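Local coordinates for protein serine acetyltransferase (Entamoeba histolytica, PDB 3P1B) that probably catalyses transfer of an acetyl group from acetyl-CoA to the hydroxyl of serine, a step towards cysteine, at residues A[11-16]-A[95-100]; A[45-50]-A[103-108]; A[138-143]-A[154-159]. All blocks are in the same frame, centred on the assembly; numbering follows the deposited sequence.

Contact 1 of 3, residues A[11-16]-A[95-100]; sequences HQLYEM and EKLPSI. With SO4 (sulfate ion), chain C.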
loop_
_atom_site.group_PDB
_atom_site.type_symbol
_atom_site.label_atom_id
_atom_site.label_comp_id
_atom_site.label_asym_id
_atom_site.label_seq_id
_atom_site.Cartn_x
_atom_site.Cartn_y
_atom_site.Cartn_z
ATOM N N HIS A 11 2.234 -16.830 -30.991
ATOM C CA HIS A 11 1.913 -16.414 -32.328
ATOM C C HIS A 11 0.568 -15.708 -32.409
ATOM O O HIS A 11 0.470 -14.685 -33.087
ATOM C CB HIS A 11 2.023 -17.582 -33.318
ATOM C CG HIS A 11 1.420 -17.273 -34.648
ATOM N ND1 HIS A 11 2.096 -16.577 -35.626
ATOM C CD2 HIS A 11 0.182 -17.522 -35.140
ATOM C CE1 HIS A 11 1.313 -16.447 -36.683
ATOM N NE2 HIS A 11 0.142 -16.998 -36.411
ATOM N N GLN A 12 -0.458 -16.213 -31.719
ATOM C CA GLN A 12 -1.765 -15.562 -31.751
ATOM C C GLN A 12 -1.663 -14.167 -31.105
ATOM O O GLN A 12 -2.289 -13.185 -31.573
ATOM C CB GLN A 12 -2.873 -16.351 -31.005
ATOM C CG GLN A 12 -4.283 -15.769 -31.290
ATOM C CD GLN A 12 -5.447 -16.652 -30.820
ATOM O OE1 GLN A 12 -5.229 -17.790 -30.416
ATOM N NE2 GLN A 12 -6.697 -16.108 -30.845
ATOM N N LEU A 13 -0.899 -14.103 -30.020
ATOM C CA LEU A 13 -0.798 -12.860 -29.280
ATOM C C LEU A 13 0.074 -11.837 -30.005
ATOM O O LEU A 13 -0.248 -10.659 -29.969
ATOM C CB LEU A 13 -0.347 -13.065 -27.853
ATOM C CG LEU A 13 -1.207 -13.775 -26.833
ATOM C CD1 LEU A 13 -0.320 -14.156 -25.604
ATOM C CD2 LEU A 13 -2.471 -12.982 -26.533
ATOM N N TYR A 14 1.129 -12.309 -30.675
ATOM C CA TYR A 14 1.952 -11.460 -31.537
ATOM C C TYR A 14 1.129 -10.852 -32.694
ATOM O O TYR A 14 1.293 -9.661 -33.018
ATOM C CB TYR A 14 3.171 -12.230 -32.058
ATOM C CG TYR A 14 4.010 -11.378 -32.987
ATOM C CD1 TYR A 14 4.574 -10.181 -32.531
ATOM C CD2 TYR A 14 4.189 -11.733 -34.331
ATOM C CE1 TYR A 14 5.337 -9.366 -33.386
ATOM C CE2 TYR A 14 4.954 -10.939 -35.198
ATOM C CZ TYR A 14 5.524 -9.753 -34.716
ATOM O OH TYR A 14 6.264 -8.949 -35.548
ATOM N N GLU A 15 0.229 -11.637 -33.300
ATOM C CA GLU A 15 -0.620 -11.114 -34.374
ATOM C C GLU A 15 -1.692 -10.132 -33.896
ATOM O O GLU A 15 -1.955 -9.127 -34.575
ATOM C CB GLU A 15 -1.244 -12.216 -35.237
ATOM C CG GLU A 15 -0.235 -13.192 -35.904
ATOM C CD GLU A 15 0.789 -12.554 -36.871
ATOM O OE1 GLU A 15 0.475 -11.577 -37.593
ATOM O OE2 GLU A 15 1.934 -13.056 -36.882
ATOM N N MET A 16 -2.323 -10.426 -32.759
ATOM C CA MET A 16 -3.340 -9.532 -32.185
ATOM C C MET A 16 -2.754 -8.131 -31.912
ATOM O O MET A 16 -3.405 -7.088 -32.223
ATOM C CB MET A 16 -3.923 -10.124 -30.884
ATOM C CG MET A 16 -4.662 -11.431 -31.105
ATOM S SD MET A 16 -4.991 -12.325 -29.580
ATOM C CE MET A 16 -6.334 -11.388 -28.943
ATOM N N GLU A 95 -4.539 -21.381 -23.007
ATOM C CA GLU A 95 -5.842 -21.331 -23.727
ATOM C C GLU A 95 -6.632 -20.031 -23.579
ATOM O O GLU A 95 -7.317 -19.616 -24.519
ATOM C CB GLU A 95 -6.780 -22.469 -23.260
ATOM C CG GLU A 95 -8.109 -22.591 -24.015
ATOM C CD GLU A 95 -9.170 -23.447 -23.278
ATOM O OE1 GLU A 95 -8.853 -24.124 -22.256
ATOM O OE2 GLU A 95 -10.359 -23.418 -23.696
ATOM N N LYS A 96 -6.617 -19.445 -22.384
ATOM C CA LYS A 96 -7.389 -18.256 -22.146
ATOM C C LYS A 96 -6.682 -16.924 -22.474
ATOM O O LYS A 96 -7.279 -15.868 -22.374
ATOM C CB LYS A 96 -7.938 -18.246 -20.691
ATOM C CG LYS A 96 -9.158 -19.158 -20.477
ATOM C CD LYS A 96 -10.396 -18.593 -21.204
ATOM C CE LYS A 96 -11.654 -19.426 -20.960
ATOM N NZ LYS A 96 -11.457 -20.737 -21.662
ATOM N N LEU A 97 -5.408 -16.924 -22.800
ATOM C CA LEU A 97 -4.734 -15.633 -22.874
ATOM C C LEU A 97 -5.241 -14.705 -23.986
ATOM O O LEU A 97 -5.163 -13.516 -23.818
ATOM C CB LEU A 97 -3.233 -15.834 -23.040
ATOM C CG LEU A 97 -2.412 -16.348 -21.811
ATOM C CD1 LEU A 97 -1.009 -16.555 -22.272
ATOM C CD2 LEU A 97 -2.389 -15.406 -20.655
ATOM N N PRO A 98 -5.576 -15.256 -25.192
ATOM C CA PRO A 98 -6.056 -14.375 -26.259
ATOM C C PRO A 98 -7.322 -13.653 -25.795
ATOM O O PRO A 98 -7.477 -12.429 -25.976
ATOM C CB PRO A 98 -6.305 -15.353 -27.435
ATOM C CG PRO A 98 -5.249 -16.418 -27.249
ATOM C CD PRO A 98 -5.152 -16.576 -25.700
ATOM N N SER A 99 -8.202 -14.397 -25.165
ATOM C CA SER A 99 -9.513 -13.893 -24.649
ATOM C C SER A 99 -9.359 -12.734 -23.591
ATOM O O SER A 99 -10.149 -11.701 -23.545
ATOM C CB SER A 99 -10.160 -15.100 -23.992
ATOM O OG SER A 99 -11.409 -14.768 -23.427
ATOM N N ILE A 100 -8.392 -12.968 -22.704
ATOM C CA ILE A 100 -8.065 -12.035 -21.625
ATOM C C ILE A 100 -7.414 -10.794 -22.229
ATOM O O ILE A 100 -7.656 -9.665 -21.855
ATOM C CB ILE A 100 -7.098 -12.680 -20.587
ATOM C CG1 ILE A 100 -7.803 -13.768 -19.749
ATOM C CG2 ILE A 100 -6.587 -11.587 -19.654
ATOM C CD1 ILE A 100 -6.742 -14.698 -18.978
HETATM S S SO4 C . -1.456 -15.501 -39.462
HETATM O O1 SO4 C . -1.484 -16.872 -38.940
HETATM O O2 SO4 C . -2.624 -14.763 -38.934
HETATM O O3 SO4 C . -0.188 -14.864 -39.070
HETATM O O4 SO4 C . -1.483 -15.514 -40.926
#
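The parallel helix packing of the N-terminal helical region brings Gln12, Leu13 and Met16 of helix 2-19 against Leu97 and Pro98 of helix 83-114, with local axes 9.9 Å apart and 11° from parallel. Pro98 fits here: it carries no backbone N-H, the helix kinks at this point, and its compact ring receives three side chains. The extended Gln12 chain crosses that ring at about a right angle and lays its amide on the CB-CG side, OE1 3.5 Å from CG and NE2 3.5 Å from CB. From the next turn Met16 rests SD 3.9 Å from Pro98 CB, and the bend at its last torsion (chi3 76°) turns CE to the Pro98 carbonyl. Leu13 CD2 settles beside Pro98 CA at 3.9 Å, and its other branch, CD1, meets Leu97 CD1 at 4.2 Å. Within this all-helical region Ile9, a turn earlier, also touches Leu97 and Pro98. On the outer side of helix 2-19 His11 NE2 gives a hydrogen bond to O1 of a sulfate ion, probably from the crystallisation liquor (3.0 Å, 151°), in the ring plane, and ND1 pairs with Glu59, consistent with a protonated imidazole; the CG methylene of Glu15 lies over one ring face.

Contact 2 of 3, residues A[45-50]-A[103-108]; sequences IFFPDF and TLKTDL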
loop_
_atom_site.group_PDB
_atom_site.type_symbol
_atom_site.label_atom_id
_atom_site.label_comp_id
_atom_site.label_asym_id
_atom_site.label_seq_id
_atom_site.Cartn_x
_atom_site.Cartn_y
_atom_site.Cartn_z
ATOM N N ILE A 45 4.119 -9.049 -22.782
ATOM C CA ILE A 45 3.366 -9.903 -23.688
ATOM C C ILE A 45 2.098 -9.266 -24.244
ATOM O O ILE A 45 1.879 -9.270 -25.463
ATOM C CB ILE A 45 3.097 -11.279 -22.964
ATOM C CG1 ILE A 45 4.388 -12.093 -22.964
ATOM C CG2 ILE A 45 1.905 -12.065 -23.551
ATOM C CD1 ILE A 45 4.517 -12.969 -21.754
ATOM N N PHE A 46 1.284 -8.681 -23.367
ATOM C CA PHE A 46 0.021 -8.129 -23.805
ATOM C C PHE A 46 0.132 -6.762 -24.458
ATOM O O PHE A 46 -0.712 -6.410 -25.282
ATOM C CB PHE A 46 -0.944 -7.975 -22.652
ATOM C CG PHE A 46 -1.526 -9.241 -22.163
ATOM C CD1 PHE A 46 -1.902 -10.265 -23.045
ATOM C CD2 PHE A 46 -1.761 -9.395 -20.806
ATOM C CE1 PHE A 46 -2.517 -11.448 -22.545
ATOM C CE2 PHE A 46 -2.326 -10.594 -20.277
ATOM C CZ PHE A 46 -2.742 -11.589 -21.126
ATOM N N PHE A 47 1.109 -5.960 -24.047
ATOM C CA PHE A 47 1.123 -4.547 -24.499
ATOM C C PHE A 47 2.549 -4.129 -24.780
ATOM O O PHE A 47 3.036 -3.148 -24.206
ATOM C CB PHE A 47 0.432 -3.597 -23.485
ATOM C CG PHE A 47 -1.023 -3.854 -23.333
ATOM C CD1 PHE A 47 -1.901 -3.502 -24.352
ATOM C CD2 PHE A 47 -1.510 -4.495 -22.184
ATOM C CE1 PHE A 47 -3.230 -3.758 -24.252
ATOM C CE2 PHE A 47 -2.864 -4.768 -22.067
ATOM C CZ PHE A 47 -3.729 -4.366 -23.104
ATOM N N PRO A 48 3.217 -4.855 -25.692
ATOM C CA PRO A 48 4.631 -4.812 -25.934
ATOM C C PRO A 48 5.183 -3.395 -26.278
ATOM O O PRO A 48 6.304 -3.104 -25.887
ATOM C CB PRO A 48 4.807 -5.818 -27.089
ATOM C CG PRO A 48 3.457 -6.593 -27.130
ATOM C CD PRO A 48 2.549 -5.531 -26.815
ATOM N N ASP A 49 4.421 -2.502 -26.906
ATOM C CA ASP A 49 5.037 -1.191 -27.205
ATOM C C ASP A 49 5.455 -0.401 -25.982
ATOM O O ASP A 49 6.321 0.479 -26.056
ATOM C CB ASP A 49 4.136 -0.363 -28.111
ATOM C CG ASP A 49 4.204 -0.853 -29.559
ATOM O OD1 ASP A 49 5.162 -1.577 -29.927
ATOM O OD2 ASP A 49 3.334 -0.501 -30.330
ATOM N N PHE A 50 4.864 -0.747 -24.845
ATOM C CA PHE A 50 4.926 0.112 -23.667
ATOM C C PHE A 50 5.983 -0.355 -22.668
ATOM O O PHE A 50 6.298 0.335 -21.700
ATOM C CB PHE A 50 3.517 0.308 -23.090
ATOM C CG PHE A 50 2.580 0.989 -24.049
ATOM C CD1 PHE A 50 2.685 2.349 -24.316
ATOM C CD2 PHE A 50 1.625 0.259 -24.739
ATOM C CE1 PHE A 50 1.836 2.979 -25.239
ATOM C CE2 PHE A 50 0.806 0.859 -25.660
ATOM C CZ PHE A 50 0.873 2.242 -25.883
ATOM N N THR A 103 -10.314 -8.786 -23.319
ATOM C CA THR A 103 -11.035 -8.170 -22.219
ATOM C C THR A 103 -10.211 -6.972 -21.670
ATOM O O THR A 103 -10.770 -5.916 -21.336
ATOM C CB THR A 103 -11.284 -9.212 -21.125
ATOM O OG1 THR A 103 -11.876 -10.373 -21.753
ATOM C CG2 THR A 103 -12.194 -8.675 -20.066
ATOM N N LEU A 104 -8.902 -7.150 -21.585
ATOM C CA LEU A 104 -8.049 -6.094 -21.030
ATOM C C LEU A 104 -8.037 -4.835 -21.898
ATOM O O LEU A 104 -7.751 -3.733 -21.387
ATOM C CB LEU A 104 -6.601 -6.556 -20.892
ATOM C CG LEU A 104 -6.348 -7.568 -19.742
ATOM C CD1 LEU A 104 -5.006 -8.163 -19.896
ATOM C CD2 LEU A 104 -6.425 -6.933 -18.416
ATOM N N LYS A 105 -8.253 -4.994 -23.212
ATOM C CA LYS A 105 -8.388 -3.830 -24.080
ATOM C C LYS A 105 -9.641 -3.124 -23.661
ATOM O O LYS A 105 -9.651 -1.880 -23.547
ATOM C CB LYS A 105 -8.413 -4.235 -25.565
ATOM C CG LYS A 105 -7.051 -4.591 -26.021
ATOM C CD LYS A 105 -7.174 -5.123 -27.444
ATOM C CE LYS A 105 -7.915 -4.148 -28.341
ATOM N NZ LYS A 105 -7.835 -4.591 -29.810
ATOM N N THR A 106 -10.692 -3.893 -23.388
ATOM C CA THR A 106 -11.917 -3.239 -23.025
ATOM C C THR A 106 -11.798 -2.503 -21.659
ATOM O O THR A 106 -12.568 -1.538 -21.367
ATOM C CB THR A 106 -13.127 -4.174 -22.947
ATOM O OG1 THR A 106 -13.025 -5.052 -21.819
ATOM C CG2 THR A 106 -13.411 -4.977 -24.283
ATOM N N ASP A 107 -10.971 -3.036 -20.775
ATOM C CA ASP A 107 -10.803 -2.444 -19.415
ATOM C C ASP A 107 -10.018 -1.126 -19.579
ATOM O O ASP A 107 -10.242 -0.138 -18.877
ATOM C CB ASP A 107 -9.954 -3.395 -18.567
ATOM C CG ASP A 107 -10.631 -4.738 -18.293
ATOM O OD1 ASP A 107 -11.871 -4.906 -18.145
ATOM O OD2 ASP A 107 -9.892 -5.715 -18.140
ATOM N N LEU A 108 -9.150 -1.089 -20.582
ATOM C CA LEU A 108 -8.393 0.137 -20.887
ATOM C C LEU A 108 -9.281 1.220 -21.403
ATOM O O LEU A 108 -9.072 2.396 -21.059
ATOM C CB LEU A 108 -7.365 -0.110 -21.943
ATOM C CG LEU A 108 -6.131 -0.777 -21.337
ATOM C CD1 LEU A 108 -5.274 -1.432 -22.411
ATOM C CD2 LEU A 108 -5.206 0.157 -20.454
#
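Helix 37-46 comes to its end beside helix 83-114, its last residue Phe46 standing 8.8 Å from Leu104 CA to CA, and Phe47 leaves helical geometry (phi -141°, psi 58°) before a short 3-10 turn at 48-50. Both phenylalanines are directed toward the long helix and fill the gap with flat, bulky carbon, while that helix answers with leucines one turn apart. The CD1 methyl of Leu104 meets CD2 and CE2 of the Phe46 ring, 3.6 Å from CD2; the two side chains cross at about a right angle. Phe47 meets Leu108 from the opposite direction, so that its far carbon CZ comes within 3.4 Å of Leu108 CD1, a tight methyl-ring approach. At the edge of the Phe47 ring lie Leu104 CB, 4.2 Å from CZ, and the aliphatic Lys105 CG, 4.3 Å from CE1. Lysine suits this border position: its methylenes pack on the aromatic edge while NZ turns off to salt bridges with Asp20 and Glu21 and a cation-pi contact with Phe24. Phe24 itself touches Phe47 and Leu108. In the turn, the Phe47 carbonyl accepts the N-H of Phe50, which brings the chain round after the helix. Beyond this layer, Leu108 rests on Ile124 and Ile125 of helix 121-127 and, like Leu104, on helix 129-145, whereas Thr106 and Asp107 hydrogen-bond to the backbone of His176 and Phe177, just before strand 178-180.

Contact 3 of 3, residues A[138-143]-A[154-159]; sequences RIAHVL and EMMESV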
loop_
_atom_site.group_PDB
_atom_site.type_symbol
_atom_site.label_atom_id
_atom_site.label_comp_id
_atom_site.label_asym_id
_atom_site.label_seq_id
_atom_site.Cartn_x
_atom_site.Cartn_y
_atom_site.Cartn_z
ATOM N N ARG A 138 -6.989 -11.357 -13.961
ATOM C CA ARG A 138 -7.597 -12.151 -15.017
ATOM C C ARG A 138 -6.852 -13.488 -15.205
ATOM O O ARG A 138 -7.542 -14.541 -15.416
ATOM C CB ARG A 138 -7.797 -11.293 -16.286
ATOM C CG ARG A 138 -8.742 -10.167 -16.071
ATOM C CD ARG A 138 -9.336 -9.718 -17.422
ATOM N NE ARG A 138 -10.143 -8.548 -17.217
ATOM C CZ ARG A 138 -11.368 -8.573 -16.748
ATOM N NH1 ARG A 138 -11.959 -9.733 -16.400
ATOM N NH2 ARG A 138 -11.987 -7.415 -16.622
ATOM N N ILE A 139 -5.521 -13.485 -15.043
ATOM C CA ILE A 139 -4.685 -14.701 -15.026
ATOM C C ILE A 139 -4.920 -15.575 -13.753
ATOM O O ILE A 139 -5.259 -16.747 -13.872
ATOM C CB ILE A 139 -3.187 -14.409 -15.372
ATOM C CG1 ILE A 139 -3.079 -13.926 -16.827
ATOM C CG2 ILE A 139 -2.244 -15.579 -15.031
ATOM C CD1 ILE A 139 -3.688 -14.912 -17.793
ATOM N N ALA A 140 -4.781 -14.994 -12.560
ATOM C CA ALA A 140 -5.094 -15.684 -11.301
ATOM C C ALA A 140 -6.521 -16.322 -11.260
ATOM O O ALA A 140 -6.679 -17.430 -10.770
ATOM C CB ALA A 140 -4.819 -14.757 -10.102
ATOM N N HIS A 141 -7.529 -15.630 -11.803
ATOM C CA HIS A 141 -8.842 -16.207 -11.951
ATOM C C HIS A 141 -8.898 -17.545 -12.753
ATOM O O HIS A 141 -9.600 -18.468 -12.346
ATOM C CB HIS A 141 -9.847 -15.165 -12.417
ATOM C CG HIS A 141 -11.236 -15.669 -12.405
ATOM N ND1 HIS A 141 -11.975 -15.809 -11.246
ATOM C CD2 HIS A 141 -12.018 -16.101 -13.423
ATOM C CE1 HIS A 141 -13.177 -16.264 -11.562
ATOM N NE2 HIS A 141 -13.242 -16.401 -12.880
ATOM N N VAL A 142 -8.142 -17.669 -13.845
ATOM C CA VAL A 142 -8.132 -18.914 -14.637
ATOM C C VAL A 142 -7.629 -20.019 -13.694
ATOM O O VAL A 142 -8.176 -21.131 -13.645
ATOM C CB VAL A 142 -7.187 -18.734 -15.904
ATOM C CG1 VAL A 142 -6.955 -20.045 -16.754
ATOM C CG2 VAL A 142 -7.819 -17.695 -16.824
ATOM N N LEU A 143 -6.569 -19.705 -12.942
ATOM C CA LEU A 143 -6.009 -20.643 -11.964
ATOM C C LEU A 143 -7.062 -21.024 -10.901
ATOM O O LEU A 143 -7.238 -22.200 -10.620
ATOM C CB LEU A 143 -4.730 -20.084 -11.324
ATOM C CG LEU A 143 -3.357 -20.256 -11.938
ATOM C CD1 LEU A 143 -2.466 -19.649 -10.864
ATOM C CD2 LEU A 143 -2.969 -21.714 -12.172
ATOM N N GLU A 154 -1.558 -16.157 -3.798
ATOM C CA GLU A 154 -0.234 -15.566 -3.562
ATOM C C GLU A 154 0.123 -14.544 -4.654
ATOM O O GLU A 154 0.675 -13.469 -4.345
ATOM C CB GLU A 154 0.882 -16.636 -3.514
ATOM C CG GLU A 154 2.357 -16.152 -3.369
ATOM C CD GLU A 154 3.347 -17.318 -3.162
ATOM O OE1 GLU A 154 3.873 -17.878 -4.144
ATOM O OE2 GLU A 154 3.629 -17.686 -2.020
ATOM N N MET A 155 -0.232 -14.869 -5.907
ATOM C CA MET A 155 -0.244 -13.828 -6.982
ATOM C C MET A 155 -0.936 -12.518 -6.625
ATOM O O MET A 155 -0.341 -11.448 -6.822
ATOM C CB MET A 155 -0.897 -14.337 -8.293
ATOM C CG MET A 155 -0.283 -15.586 -8.827
ATOM S SD MET A 155 -0.828 -16.038 -10.522
ATOM C CE MET A 155 -0.989 -14.436 -11.156
ATOM N N MET A 156 -2.179 -12.588 -6.161
ATOM C CA MET A 156 -2.995 -11.450 -5.839
ATOM C C MET A 156 -2.441 -10.751 -4.578
ATOM O O MET A 156 -2.639 -9.564 -4.394
ATOM C CB MET A 156 -4.457 -11.868 -5.676
ATOM C CG MET A 156 -5.026 -12.486 -7.009
ATOM S SD MET A 156 -4.620 -11.500 -8.459
ATOM C CE MET A 156 -5.569 -10.073 -7.947
ATOM N N GLU A 157 -1.768 -11.516 -3.719
ATOM C CA GLU A 157 -1.045 -10.894 -2.612
ATOM C C GLU A 157 0.166 -10.036 -3.103
ATOM O O GLU A 157 0.553 -9.040 -2.463
ATOM C CB GLU A 157 -0.705 -11.905 -1.492
ATOM C CG GLU A 157 -1.895 -12.381 -0.687
ATOM C CD GLU A 157 -2.730 -11.264 -0.059
ATOM O OE1 GLU A 157 -2.209 -10.149 0.165
ATOM O OE2 GLU A 157 -3.918 -11.510 0.224
ATOM N N SER A 158 0.756 -10.386 -4.238
ATOM C CA SER A 158 1.703 -9.489 -4.903
ATOM C C SER A 158 0.969 -8.193 -5.336
ATOM O O SER A 158 1.397 -7.083 -4.987
ATOM C CB SER A 158 2.429 -10.189 -6.029
ATOM O OG SER A 158 3.443 -11.027 -5.524
ATOM N N VAL A 159 -0.153 -8.335 -6.041
ATOM C CA VAL A 159 -1.050 -7.167 -6.299
ATOM C C VAL A 159 -1.383 -6.326 -5.063
ATOM O O VAL A 159 -1.449 -5.049 -5.103
ATOM C CB VAL A 159 -2.334 -7.624 -7.017
ATOM C CG1 VAL A 159 -3.266 -6.448 -7.253
ATOM C CG2 VAL A 159 -1.948 -8.263 -8.357
#
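Ala140 and Met155 mark the closest backbone approach, CA to CA 6.8 Å, of two nearly antiparallel helices whose segments 138-143 and 154-159 run at 161° with axes 9.9 Å apart. The side chains between them are wholly apolar, and no hydrogen bond crosses the interface. Ala140 suits its place because a lone methyl, pointing toward the partner helix, can take two methionines at once. The bend at chi2 (-47°) brings the sulfur of Met156 to Ala140, SD 3.7 Å from CB with CG close by. Met155 approaches the same methyl from a direction about a right angle away, its terminal CE 4.0 Å from Ala140 CB. The flexible, unbranched thioether lets Met155 also reach the residue before Ala140 and the one a turn after it: CE lies 4.2 Å from Ile139 CG2, and SD touches Leu143 CD1 at 4.0 Å, that leucine crossing the methionine at about a right angle. The pair forms an antiparallel helical hairpin, helix 129-145 turning within a few residues into helix 151-163, which then delivers the chain to strand 165-167, the start of the left-handed beta-helix of this hexapeptide-repeat family. Pro169 of that domain touches both Ala140 and Met156, and its carbonyl accepts a hydrogen bond from His141 ND1. On the side of helix 129-145 turned away from the methionines, NH1 and NH2 of buried Arg138 hydrogen-bond to the carbonyls of Ile173 and Lys174, respectively. Glu154, pointing elsewhere, hydrogen-bonds to Tyr80 and makes a salt bridge to Arg126 of the second subunit, so the hairpin also lies at a subunit interface.

In the fold
Contacts 1 and 2 share helix 83-114, and their centres lie about 11 Å apart; along the chain their segments alternate: helices 2-19 and 37-46 come first, and the later helix 83-114 packs on each in turn. They merge where Leu13 and Leu97 reach Ile45 and Phe46. Contact 3 follows both in sequence, with its centre about 19 Å from that of contact 1 and 17 Å from that of contact 2. Helix 83-114 still bridges the gap: Leu97 and Ile100 pack on Ile139, and Asp107 OD1 forms a salt bridge with Arg138 NH2 at 2.9 Å. The order thus leads from the outer N-terminal helices, through the central helix, to the hairpin bordering the beta-helix and another subunit.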